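Fructose-bisphosphate aldolase (Slackia heliotrinireducens, PDB 4MOZ) belongs to the DeoC/LacD family of aldolases, enzymes whose chain folds into a TIM barrel of eight parallel strands surrounded by helices. Local coordinates at residues C[3-6]-C[7-10]; C[251-254]-C[255-259]. All coordinates share one frame; numbering follows the deposited sequence.

Contact 1: C[3-6]-C[7-10]; sequences KITR and DQVK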
ATOM      1  N   LYS C   3     -33.877  30.858  -7.731  1.00 33.81           N
ATOM      2  CA  LYS C   3     -34.614  29.724  -7.205  1.00 34.40           C
ATOM      3  C   LYS C   3     -34.684  28.620  -8.247  1.00 34.42           C
ATOM      4  O   LYS C   3     -34.909  28.886  -9.428  1.00 36.75           O
ATOM      5  CB  LYS C   3     -36.020  30.136  -6.778  1.00 33.42           C
ATOM      6  CG  LYS C   3     -36.817  29.011  -6.139  1.00 38.71           C
ATOM      7  CD  LYS C   3     -38.130  29.511  -5.566  1.00 44.43           C
ATOM      8  CE  LYS C   3     -39.036  28.348  -5.201  1.00 47.13           C
ATOM      9  NZ  LYS C   3     -39.717  27.792  -6.401  1.00 49.83           N
ATOM     10  N   ILE C   4     -34.476  27.385  -7.800  1.00 34.05           N
ATOM     11  CA  ILE C   4     -34.662  26.204  -8.632  1.00 33.20           C
ATOM     12  C   ILE C   4     -35.651  25.263  -7.943  1.00 33.00           C
ATOM     13  O   ILE C   4     -35.823  25.314  -6.723  1.00 33.06           O
ATOM     14  CB  ILE C   4     -33.329  25.466  -8.907  1.00 31.49           C
ATOM     15  CG1 ILE C   4     -32.623  25.095  -7.595  1.00 33.09           C
ATOM     16  CG2 ILE C   4     -32.418  26.313  -9.790  1.00 30.08           C
ATOM     17  CD1 ILE C   4     -31.662  23.926  -7.703  1.00 32.77           C
ATOM     18  N   THR C   5     -36.313  24.425  -8.730  1.00 34.37           N
ATOM     19  CA  THR C   5     -37.168  23.373  -8.188  1.00 35.08           C
ATOM     20  C   THR C   5     -36.397  22.054  -8.212  1.00 34.97           C
ATOM     21  O   THR C   5     -35.331  21.966  -8.829  1.00 37.13           O
ATOM     22  CB  THR C   5     -38.465  23.221  -9.002  1.00 37.37           C
ATOM     23  OG1 THR C   5     -38.138  22.987 -10.379  1.00 39.32           O
ATOM     24  CG2 THR C   5     -39.322  24.480  -8.893  1.00 37.10           C
ATOM     25  N   ARG C   6     -36.937  21.036  -7.544  1.00 33.69           N
ATOM     26  CA  ARG C   6     -36.317  19.712  -7.515  1.00 34.59           C
ATOM     27  C   ARG C   6     -36.067  19.167  -8.920  1.00 36.68           C
ATOM     28  O   ARG C   6     -34.982  18.662  -9.204  1.00 37.91           O
ATOM     29  CB  ARG C   6     -37.169  18.730  -6.716  1.00 35.90           C
ATOM     30  CG  ARG C   6     -37.221  19.017  -5.227  1.00 34.80           C
ATOM     31  CD  ARG C   6     -38.028  17.954  -4.500  1.00 34.67           C
ATOM     32  NE  ARG C   6     -37.362  16.650  -4.484  1.00 35.10           N
ATOM     33  CZ  ARG C   6     -36.486  16.260  -3.559  1.00 34.31           C
ATOM     34  NH1 ARG C   6     -36.148  17.075  -2.567  1.00 31.32           N
ATOM     35  NH2 ARG C   6     -35.938  15.053  -3.630  1.00 37.61           N
ATOM     36  N   ASP C   7     -37.066  19.299  -9.795  1.00 36.65           N
ATOM     37  CA  ASP C   7     -36.982  18.822 -11.182  1.00 39.02           C
ATOM     38  C   ASP C   7     -35.867  19.472 -12.004  1.00 36.66           C
ATOM     39  O   ASP C   7     -35.427  18.915 -13.008  1.00 42.36           O
ATOM     40  CB  ASP C   7     -38.327  19.010 -11.895  1.00 45.29           C
ATOM     41  CG  ASP C   7     -39.410  18.077 -11.366  1.00 52.35           C
ATOM     42  OD1 ASP C   7     -39.247  17.500 -10.269  1.00 51.97           O
ATOM     43  OD2 ASP C   7     -40.442  17.925 -12.053  1.00 62.56           O
ATOM     44  N   GLN C   8     -35.417  20.648 -11.578  1.00 35.63           N
ATOM     45  CA  GLN C   8     -34.352  21.368 -12.279  1.00 38.38           C
ATOM     46  C   GLN C   8     -32.937  20.918 -11.906  1.00 37.70           C
ATOM     47  O   GLN C   8     -31.968  21.311 -12.560  1.00 40.85           O
ATOM     48  CB  GLN C   8     -34.489  22.867 -12.047  1.00 40.19           C
ATOM     49  CG  GLN C   8     -35.626  23.512 -12.816  1.00 41.50           C
ATOM     50  CD  GLN C   8     -35.722  24.990 -12.526  1.00 42.09           C
ATOM     51  OE1 GLN C   8     -36.237  25.392 -11.488  1.00 43.04           O
ATOM     52  NE2 GLN C   8     -35.213  25.807 -13.438  1.00 46.32           N
ATOM     53  N   VAL C   9     -32.819  20.116 -10.851  1.00 36.04           N
ATOM     54  CA  VAL C   9     -31.535  19.538 -10.450  1.00 35.97           C
ATOM     55  C   VAL C   9     -31.138  18.454 -11.456  1.00 34.54           C
ATOM     56  O   VAL C   9     -31.862  17.474 -11.640  1.00 35.08           O
ATOM     57  CB  VAL C   9     -31.590  18.935  -9.020  1.00 33.69           C
ATOM     58  CG1 VAL C   9     -30.275  18.257  -8.656  1.00 29.32           C
ATOM     59  CG2 VAL C   9     -31.937  20.001  -7.990  1.00 31.77           C
ATOM     60  N   LYS C  10     -30.001  18.646 -12.119  1.00 35.10           N
ATOM     61  CA  LYS C  10     -29.450  17.620 -13.002  1.00 37.52           C
ATOM     62  C   LYS C  10     -28.717  16.550 -12.196  1.00 34.93           C
ATOM     63  O   LYS C  10     -27.652  16.798 -11.621  1.00 36.55           O
ATOM     64  CB  LYS C  10     -28.533  18.233 -14.062  1.00 39.60           C
ATOM     65  CG  LYS C  10     -29.288  18.833 -15.234  1.00 44.01           C
ATOM     66  CD  LYS C  10     -28.348  19.485 -16.230  1.00 51.01           C
ATOM     67  CE  LYS C  10     -29.135  20.243 -17.285  1.00 57.22           C
ATOM     68  NZ  LYS C  10     -28.262  21.165 -18.064  1.00 62.84           N
TER
HETATM   69  O   HOH W   1     -34.369  16.262 -10.748  1.00 37.11           O
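Gln8 folds back over Thr5: CG lies beside its own backbone N (chi1 -74°) and the chain beyond CG runs extended, which brings the amide back to Thr5, and the amide's own rotation (chi3 -78°) then turns OE1 to the backbone N of that residue. Thr5 N donates to Gln8 OE1 at 2.9 Å with a fairly straight N-H...O angle of 158°. The donor is somewhat tilted from the amide plane. Thr5 OG1, which its own first torsion places between the backbone N and the carbonyl carbon, lies across the Gln8 chain, 3.5 Å from Gln8 CG. The hydroxyl is also 3.3 Å from Gln8 OE1, a possible bond only, since the proton may be given to a different acceptor. The same two residues are also joined by a backbone bond, Gln8 N to Thr5 O at 3.0 Å.

A second bond of the same span follows one residue on, from Val9 N to Arg6 O at 3.1 Å. Two successive bonds between residues three apart identify a short 3-10 turn, here in the N-terminal segment that precedes helix 20-30 of the TIM-barrel chain. A water donates to Arg6 O and to Val9 O, 2.9 Å from each, so Arg6 O receives two hydrogen bonds.

On the apolar side Ile4 reaches Val9 with its CD1 end, and Ile4 CD1 lies 3.9 Å from Val9 CG2. Helix 20-30 continues this patch: Met28 meets Ile4, while Tyr23 and Tyr27 meet Val9. Arg6 turns to the same helix, forming salt bridges through NH1 with Asp25 and through NH2 with Glu21.

Contact 2: C[251-254]-C[255-259]; sequences FLQQ and LHDQI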
ATOM      1  N   PHE C 251     -14.622  43.353  -1.333  1.00 35.46           N
ATOM      2  CA  PHE C 251     -14.861  41.922  -1.208  1.00 34.79           C
ATOM      3  C   PHE C 251     -16.199  41.505  -1.829  1.00 35.56           C
ATOM      4  O   PHE C 251     -16.259  40.542  -2.601  1.00 35.88           O
ATOM      5  CB  PHE C 251     -14.791  41.496   0.267  1.00 33.67           C
ATOM      6  CG  PHE C 251     -15.164  40.057   0.501  1.00 35.18           C
ATOM      7  CD1 PHE C 251     -14.245  39.035   0.263  1.00 37.10           C
ATOM      8  CD2 PHE C 251     -16.436  39.720   0.952  1.00 33.72           C
ATOM      9  CE1 PHE C 251     -14.591  37.707   0.472  1.00 38.20           C
ATOM     10  CE2 PHE C 251     -16.787  38.396   1.163  1.00 35.56           C
ATOM     11  CZ  PHE C 251     -15.863  37.388   0.922  1.00 37.70           C
ATOM     12  N   LEU C 252     -17.263  42.232  -1.490  1.00 32.58           N
ATOM     13  CA  LEU C 252     -18.602  41.892  -1.964  1.00 31.70           C
ATOM     14  C   LEU C 252     -18.746  42.161  -3.458  1.00 31.36           C
ATOM     15  O   LEU C 252     -19.528  41.496  -4.136  1.00 29.06           O
ATOM     16  CB  LEU C 252     -19.680  42.627  -1.154  1.00 31.55           C
ATOM     17  CG  LEU C 252     -19.822  42.246   0.329  1.00 32.06           C
ATOM     18  CD1 LEU C 252     -20.543  43.339   1.105  1.00 31.73           C
ATOM     19  CD2 LEU C 252     -20.523  40.906   0.517  1.00 27.96           C
ATOM     20  N   GLN C 253     -17.972  43.126  -3.956  1.00 33.12           N
ATOM     21  CA  GLN C 253     -17.907  43.440  -5.386  1.00 34.36           C
ATOM     22  C   GLN C 253     -17.186  42.346  -6.167  1.00 34.69           C
ATOM     23  O   GLN C 253     -17.581  42.015  -7.282  1.00 34.29           O
ATOM     24  CB  GLN C 253     -17.234  44.803  -5.619  1.00 37.36           C
ATOM     25  CG  GLN C 253     -17.226  45.286  -7.069  1.00 38.90           C
ATOM     26  CD  GLN C 253     -18.613  45.642  -7.593  1.00 37.61           C
ATOM     27  OE1 GLN C 253     -19.302  46.494  -7.035  1.00 39.63           O
ATOM     28  NE2 GLN C 253     -19.020  44.996  -8.681  1.00 36.55           N
ATOM     29  N   GLN C 254     -16.125  41.791  -5.585  1.00 34.32           N
ATOM     30  CA  GLN C 254     -15.423  40.663  -6.194  1.00 34.32           C
ATOM     31  C   GLN C 254     -16.361  39.473  -6.369  1.00 31.88           C
ATOM     32  O   GLN C 254     -16.435  38.896  -7.451  1.00 35.89           O
ATOM     33  CB  GLN C 254     -14.220  40.252  -5.356  1.00 38.24           C
ATOM     34  CG  GLN C 254     -13.028  41.188  -5.462  1.00 42.35           C
ATOM     35  CD  GLN C 254     -11.845  40.712  -4.639  1.00 46.14           C
ATOM     36  OE1 GLN C 254     -11.761  39.537  -4.272  1.00 54.73           O
ATOM     37  NE2 GLN C 254     -10.919  41.621  -4.346  1.00 43.41           N
ATOM     38  N   LEU C 255     -17.087  39.127  -5.308  1.00 31.90           N
ATOM     39  CA  LEU C 255     -18.019  38.001  -5.332  1.00 32.26           C
ATOM     40  C   LEU C 255     -19.125  38.195  -6.362  1.00 32.78           C
ATOM     41  O   LEU C 255     -19.531  37.244  -7.034  1.00 31.67           O
ATOM     42  CB  LEU C 255     -18.635  37.773  -3.946  1.00 33.48           C
ATOM     43  CG  LEU C 255     -17.729  37.395  -2.771  1.00 36.37           C
ATOM     44  CD1 LEU C 255     -18.587  36.941  -1.599  1.00 38.45           C
ATOM     45  CD2 LEU C 255     -16.725  36.309  -3.140  1.00 35.55           C
ATOM     46  N   HIS C 256     -19.607  39.432  -6.470  1.00 31.75           N
ATOM     47  CA  HIS C 256     -20.638  39.789  -7.428  1.00 32.80           C
ATOM     48  C   HIS C 256     -20.124  39.647  -8.842  1.00 30.99           C
ATOM     49  O   HIS C 256     -20.781  39.031  -9.690  1.00 30.11           O
ATOM     50  CB  HIS C 256     -21.140  41.209  -7.158  1.00 33.84           C
ATOM     51  CG  HIS C 256     -22.452  41.531  -7.832  1.00 33.91           C
ATOM     52  ND1 HIS C 256     -22.523  42.006  -9.090  1.00 34.85           N
ATOM     53  CD2 HIS C 256     -23.767  41.420  -7.380  1.00 35.10           C
ATOM     54  CE1 HIS C 256     -23.813  42.197  -9.428  1.00 36.71           C
ATOM     55  NE2 HIS C 256     -24.575  41.834  -8.381  1.00 37.75           N
ATOM     56  N   ASP C 257     -18.937  40.196  -9.099  1.00 29.69           N
ATOM     57  CA  ASP C 257     -18.283  40.070 -10.403  1.00 29.54           C
ATOM     58  C   ASP C 257     -18.036  38.617 -10.794  1.00 30.52           C
ATOM     59  O   ASP C 257     -18.240  38.242 -11.947  1.00 31.70           O
ATOM     60  CB  ASP C 257     -16.965  40.849 -10.431  1.00 30.86           C
ATOM     61  CG  ASP C 257     -17.170  42.355 -10.384  1.00 33.32           C
ATOM     62  OD1 ASP C 257     -18.318  42.823 -10.552  1.00 36.58           O
ATOM     63  OD2 ASP C 257     -16.176  43.078 -10.178  1.00 37.78           O
ATOM     64  N   GLN C 258     -17.600  37.807  -9.832  1.00 27.82           N
ATOM     65  CA  GLN C 258     -17.310  36.397 -10.080  1.00 29.77           C
ATOM     66  C   GLN C 258     -18.544  35.640 -10.564  1.00 30.89           C
ATOM     67  O   GLN C 258     -18.445  34.793 -11.450  1.00 30.98           O
ATOM     68  CB  GLN C 258     -16.724  35.730  -8.832  1.00 28.28           C
ATOM     69  CG  GLN C 258     -15.273  36.109  -8.559  1.00 28.82           C
ATOM     70  CD  GLN C 258     -14.808  35.766  -7.153  1.00 30.64           C
ATOM     71  OE1 GLN C 258     -15.555  35.192  -6.350  1.00 33.49           O
ATOM     72  NE2 GLN C 258     -13.565  36.122  -6.844  1.00 29.37           N
ATOM     73  N   ILE C 259     -19.703  35.956  -9.988  1.00 29.97           N
ATOM     74  CA  ILE C 259     -20.949  35.311 -10.381  1.00 29.18           C
ATOM     75  C   ILE C 259     -21.410  35.800 -11.756  1.00 32.66           C
ATOM     76  O   ILE C 259     -21.583  35.001 -12.675  1.00 33.06           O
ATOM     77  CB  ILE C 259     -22.071  35.522  -9.341  1.00 29.61           C
ATOM     78  CG1 ILE C 259     -21.701  34.862  -8.008  1.00 30.24           C
ATOM     79  CG2 ILE C 259     -23.396  34.969  -9.864  1.00 29.65           C
ATOM     80  CD1 ILE C 259     -22.584  35.256  -6.840  1.00 31.15           C
TER
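Gln253 and Asp257, one helical turn apart, are joined by a side-chain hydrogen bond as well as by the backbone. The glutamine CG is placed opposite its backbone N, and a bend at the second torsion (chi2 68°) swings the amide forward along the helix, bringing Gln253 NE2 to 3.0 Å from Asp257 OD1. The two ends of this bond differ in geometry. The oxygen lies practically in the amide plane of Gln253, whereas NE2 meets the carboxylate from above its plane, 39° out of it; the two flat groups are turned 48° against each other. In the backbone, Asp257 N donates to Gln253 O at 2.9 Å, giving this pair a double link.

Phe251 and Leu255 make the apolar counterpart. With Phe251 CG anti to its backbone N, the ring is carried alongside the following turn, where Leu255 comes over one face: Leu255 CG stands 4.1 Å above the plane, displaced toward the rim. The methyl is nearer to individual ring atoms, with Leu255 CD1 3.6 Å from Phe251 CE2 and 3.7 Å from Phe251 CZ.

Gln254 and Gln258 repeat the four-residue spacing, yet their amides serve other partners: Gln254 OE1 accepts from Gly243 N, and Gln258 NE2 donates to Ala241 O. The closest approach of the Gln258 side chain is CG, 3.2 Å from Gln254 O, the carbonyl that accepts from Gln258 N at 2.9 Å.

All these pairs belong to helix 248-260, the helix of the beta-alpha-beta unit that connects barrel strands 237-240 and 266-269. On helix 278-294, Ile288 meets Phe251 and Leu255, while Ala287 and Ile291 meet Leu252; helix 222-232 meets Asp257 and Gln258 through Ala223 and Leu226.

How the contacts relate
Contact 1 and contact 2 do not touch: their centres are 24 Å apart and their nearest atoms about 11 Å. Both are local, within-turn contacts, one in the N-terminal segment and one on a barrel helix. Contact 1 lies farther out, with its centre 20 Å from the centre of the chain against 15 Å for contact 2. In sequence one precedes the first barrel strand, 37-41, and the other lies between the last two strands, but closure of the barrel makes strand 266-269 a neighbour of 37-41. The end of segment 7-10, at Lys10, touches Arg235 in the loop after helix 222-232, and that helix meets Asp257 and Gln258 of contact 2.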